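[PSI+] inducibility protein 3 (Saccharomyces cerevisiae, PDB 1YNZ) promotes de novo induction of the [PSI+] prion form of SUP35 when overproduced, and interacts with LAS17 and RSP5, this chain being its SH3 domain. Local coordinates at residues A[8-13]-A[20-25]. Residues are numbered along the deposited sequence; the frame is centred on the assembly and turned at random.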
ATOM      1  N   LEU A   8      -0.973   7.240  -4.757  1.00 13.56           N
ATOM      2  CA  LEU A   8      -1.315   8.559  -5.245  1.00 13.96           C
ATOM      3  C   LEU A   8      -1.323   9.571  -4.125  1.00 13.10           C
ATOM      4  O   LEU A   8      -1.162  10.760  -4.368  1.00 12.99           O
ATOM      5  CB  LEU A   8      -2.716   8.530  -5.850  1.00 15.08           C
ATOM      6  CG  LEU A   8      -2.850   7.949  -7.243  1.00 16.54           C
ATOM      7  CD1 LEU A   8      -4.317   7.622  -7.521  1.00 17.80           C
ATOM      8  CD2 LEU A   8      -2.295   8.936  -8.254  1.00 17.11           C
ATOM      9  N   TYR A   9      -1.571   9.091  -2.912  1.00 13.18           N
ATOM     10  CA  TYR A   9      -1.708   9.935  -1.729  1.00 12.98           C
ATOM     11  C   TYR A   9      -0.754   9.463  -0.618  1.00 12.53           C
ATOM     12  O   TYR A   9      -0.365   8.287  -0.556  1.00 11.90           O
ATOM     13  CB  TYR A   9      -3.177   9.934  -1.246  1.00 12.49           C
ATOM     14  CG  TYR A   9      -4.201  10.158  -2.340  1.00 11.37           C
ATOM     15  CD1 TYR A   9      -4.611  11.438  -2.689  1.00 12.08           C
ATOM     16  CD2 TYR A   9      -4.750   9.088  -3.039  1.00 12.14           C
ATOM     17  CE1 TYR A   9      -5.551  11.657  -3.712  1.00 13.14           C
ATOM     18  CE2 TYR A   9      -5.680   9.290  -4.072  1.00 12.52           C
ATOM     19  CZ  TYR A   9      -6.086  10.579  -4.401  1.00 12.90           C
ATOM     20  OH  TYR A   9      -7.002  10.777  -5.421  1.00 11.51           O
ATOM     21  N   GLN A  10      -0.375  10.402   0.243  1.00 12.92           N
ATOM     22  CA  GLN A  10       0.402  10.101   1.451  1.00 13.45           C
ATOM     23  C   GLN A  10      -0.428   9.453   2.595  1.00 13.83           C
ATOM     24  O   GLN A  10      -1.329  10.069   3.185  1.00 14.03           O
ATOM     25  CB  GLN A  10       1.130  11.353   1.973  1.00 13.45           C
ATOM     26  CG  GLN A  10       2.054  11.036   3.160  1.00 13.12           C
ATOM     27  CD  GLN A  10       3.209  12.013   3.358  1.00 12.61           C
ATOM     28  OE1 GLN A  10       3.804  12.502   2.410  1.00  9.75           O
ATOM     29  NE2 GLN A  10       3.545  12.254   4.605  1.00 13.52           N
ATOM     30  N   PHE A  11      -0.110   8.193   2.886  1.00 13.40           N
ATOM     31  CA  PHE A  11      -0.626   7.501   4.057  1.00 13.03           C
ATOM     32  C   PHE A  11       0.436   7.510   5.156  1.00 12.88           C
ATOM     33  O   PHE A  11       1.481   6.888   5.032  1.00 10.97           O
ATOM     34  CB  PHE A  11      -1.002   6.061   3.704  1.00 11.44           C
ATOM     35  CG  PHE A  11      -1.423   5.235   4.889  1.00 11.60           C
ATOM     36  CD1 PHE A  11      -2.397   5.687   5.761  1.00 11.39           C
ATOM     37  CD2 PHE A  11      -0.845   4.010   5.135  1.00 10.53           C
ATOM     38  CE1 PHE A  11      -2.786   4.921   6.853  1.00 10.95           C
ATOM     39  CE2 PHE A  11      -1.228   3.246   6.219  1.00  9.78           C
ATOM     40  CZ  PHE A  11      -2.199   3.709   7.079  1.00  9.50           C
ATOM     41  N   ASP A  12       0.147   8.233   6.227  1.00 14.27           N
ATOM     42  CA  ASP A  12       1.005   8.297   7.390  1.00 15.35           C
ATOM     43  C   ASP A  12       0.592   7.171   8.349  1.00 16.09           C
ATOM     44  O   ASP A  12      -0.546   7.128   8.817  1.00 15.26           O
ATOM     45  CB  ASP A  12       0.885   9.674   8.060  1.00 15.79           C
ATOM     46  CG  ASP A  12       1.355  10.817   7.165  1.00 15.10           C
ATOM     47  OD1 ASP A  12       2.484  10.785   6.662  1.00 16.28           O
ATOM     48  OD2 ASP A  12       0.656  11.806   6.912  1.00 18.07           O
ATOM     49  N   PRO A  13       1.501   6.243   8.628  1.00 17.51           N
ATOM     50  CA  PRO A  13       1.162   5.095   9.477  1.00 18.58           C
ATOM     51  C   PRO A  13       1.046   5.502  10.958  1.00 20.01           C
ATOM     52  O   PRO A  13       1.934   6.171  11.482  1.00 22.09           O
ATOM     53  CB  PRO A  13       2.309   4.112   9.223  1.00 17.84           C
ATOM     54  CG  PRO A  13       3.457   4.946   8.752  1.00 18.40           C
ATOM     55  CD  PRO A  13       2.910   6.219   8.187  1.00 17.47           C
ATOM     56  N   GLY A  20       3.452   2.774   5.580  1.00 12.80           N
ATOM     57  CA  GLY A  20       3.354   4.175   5.213  1.00 12.92           C
ATOM     58  C   GLY A  20       3.642   4.359   3.732  1.00 13.19           C
ATOM     59  O   GLY A  20       4.403   3.585   3.147  1.00 13.42           O
ATOM     60  N   LEU A  21       3.034   5.373   3.120  1.00 13.24           N
ATOM     61  CA  LEU A  21       3.127   5.572   1.669  1.00 13.61           C
ATOM     62  C   LEU A  21       3.317   7.033   1.286  1.00 12.99           C
ATOM     63  O   LEU A  21       2.624   7.895   1.781  1.00 12.30           O
ATOM     64  CB  LEU A  21       1.866   5.065   0.960  1.00 13.90           C
ATOM     65  CG  LEU A  21       1.462   3.596   1.074  1.00 15.95           C
ATOM     66  CD1 LEU A  21       0.084   3.411   0.434  1.00 17.21           C
ATOM     67  CD2 LEU A  21       2.489   2.659   0.432  1.00 15.32           C
ATOM     68  N   LYS A  22       4.267   7.278   0.391  1.00 13.44           N
ATOM     69  CA  LYS A  22       4.423   8.559  -0.276  1.00 13.29           C
ATOM     70  C   LYS A  22       3.892   8.396  -1.691  1.00 13.08           C
ATOM     71  O   LYS A  22       3.998   7.315  -2.278  1.00 13.73           O
ATOM     72  CB  LYS A  22       5.889   8.975  -0.317  1.00 13.31           C
ATOM     73  CG  LYS A  22       6.584   8.877   1.005  1.00 15.05           C
ATOM     74  CD  LYS A  22       6.112   9.939   1.984  1.00 18.60           C
ATOM     75  CE  LYS A  22       7.206  10.973   2.330  1.00 20.98           C
ATOM     76  NZ  LYS A  22       7.182  12.221   1.481  1.00 22.17           N
ATOM     77  N   PRO A  23       3.315   9.453  -2.242  1.00 12.52           N
ATOM     78  CA  PRO A  23       2.881   9.438  -3.644  1.00 12.63           C
ATOM     79  C   PRO A  23       4.019   9.077  -4.630  1.00 12.56           C
ATOM     80  O   PRO A  23       5.102   9.684  -4.629  1.00 12.57           O
ATOM     81  CB  PRO A  23       2.368  10.864  -3.866  1.00 11.93           C
ATOM     82  CG  PRO A  23       2.080  11.382  -2.537  1.00 11.72           C
ATOM     83  CD  PRO A  23       3.037  10.744  -1.584  1.00 11.95           C
ATOM     84  N   GLY A  24       3.778   8.057  -5.446  1.00 12.94           N
ATOM     85  CA  GLY A  24       4.781   7.554  -6.368  1.00 13.58           C
ATOM     86  C   GLY A  24       5.442   6.252  -5.962  1.00 14.02           C
ATOM     87  O   GLY A  24       6.203   5.694  -6.749  1.00 16.44           O
ATOM     88  N   ASP A  25       5.174   5.789  -4.743  1.00 14.26           N
ATOM     89  CA  ASP A  25       5.649   4.498  -4.233  1.00 14.18           C
ATOM     90  C   ASP A  25       4.938   3.353  -4.940  1.00 14.00           C
ATOM     91  O   ASP A  25       3.717   3.272  -4.918  1.00 13.32           O
ATOM     92  CB  ASP A  25       5.349   4.333  -2.723  1.00 14.71           C
ATOM     93  CG  ASP A  25       6.328   5.085  -1.803  1.00 14.05           C
ATOM     94  OD1 ASP A  25       7.312   5.684  -2.274  1.00 10.80           O
ATOM     95  OD2 ASP A  25       6.177   5.090  -0.559  1.00 13.15           O
TER
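The RT loop of the SH3 domain, the long excursion between strands 4-7 and 26-32, folds back on itself here, and its two arms pair antiparallel through F11 and L21. These form a single hydrogen-bonded pair. F11 O accepts the N-H of L21 (N to O 2.9 Å) in the carbonyl plane, on a lone pair and nearly straight. The return bond from F11 N to L21 O, 3.0 Å, is more bent. L21 O is also approached by Q10 CA at 3.1 Å, so that this oxygen meets both an N-H and a weaker C-H of the facing arm.

The CB atoms of F11 and L21 touch at 4.1 Å on the inner side, where both residues are buried against F49; the F11 ring also meets that of Y53. On the other side Q10 and K22 run alongside each other. With Q10 CG anti to the backbone N (chi1 -175°), its extended chain brings OE1 to 3.5 Å from K22 CD. NE2 donates to D12 OD1 at 2.7 Å, meeting its syn lone pair, with OD1 almost in the plane of the Q10 amide, a bond that helps to hold the amide in this rotation.

Prolines pack at both ends: P13 CG lies 3.6 Å from G20 CA, and the P23 ring rests on the backbone of L8 to Q10. P23 and G24 are the central residues of a type II turn, K22 to D25, which D25 OD2 braces by accepting the N-H of K22 from above the carboxylate plane. Such an irregular antiparallel hairpin, leading through a diverging turn into the next strand, is typical of SH3 RT loops.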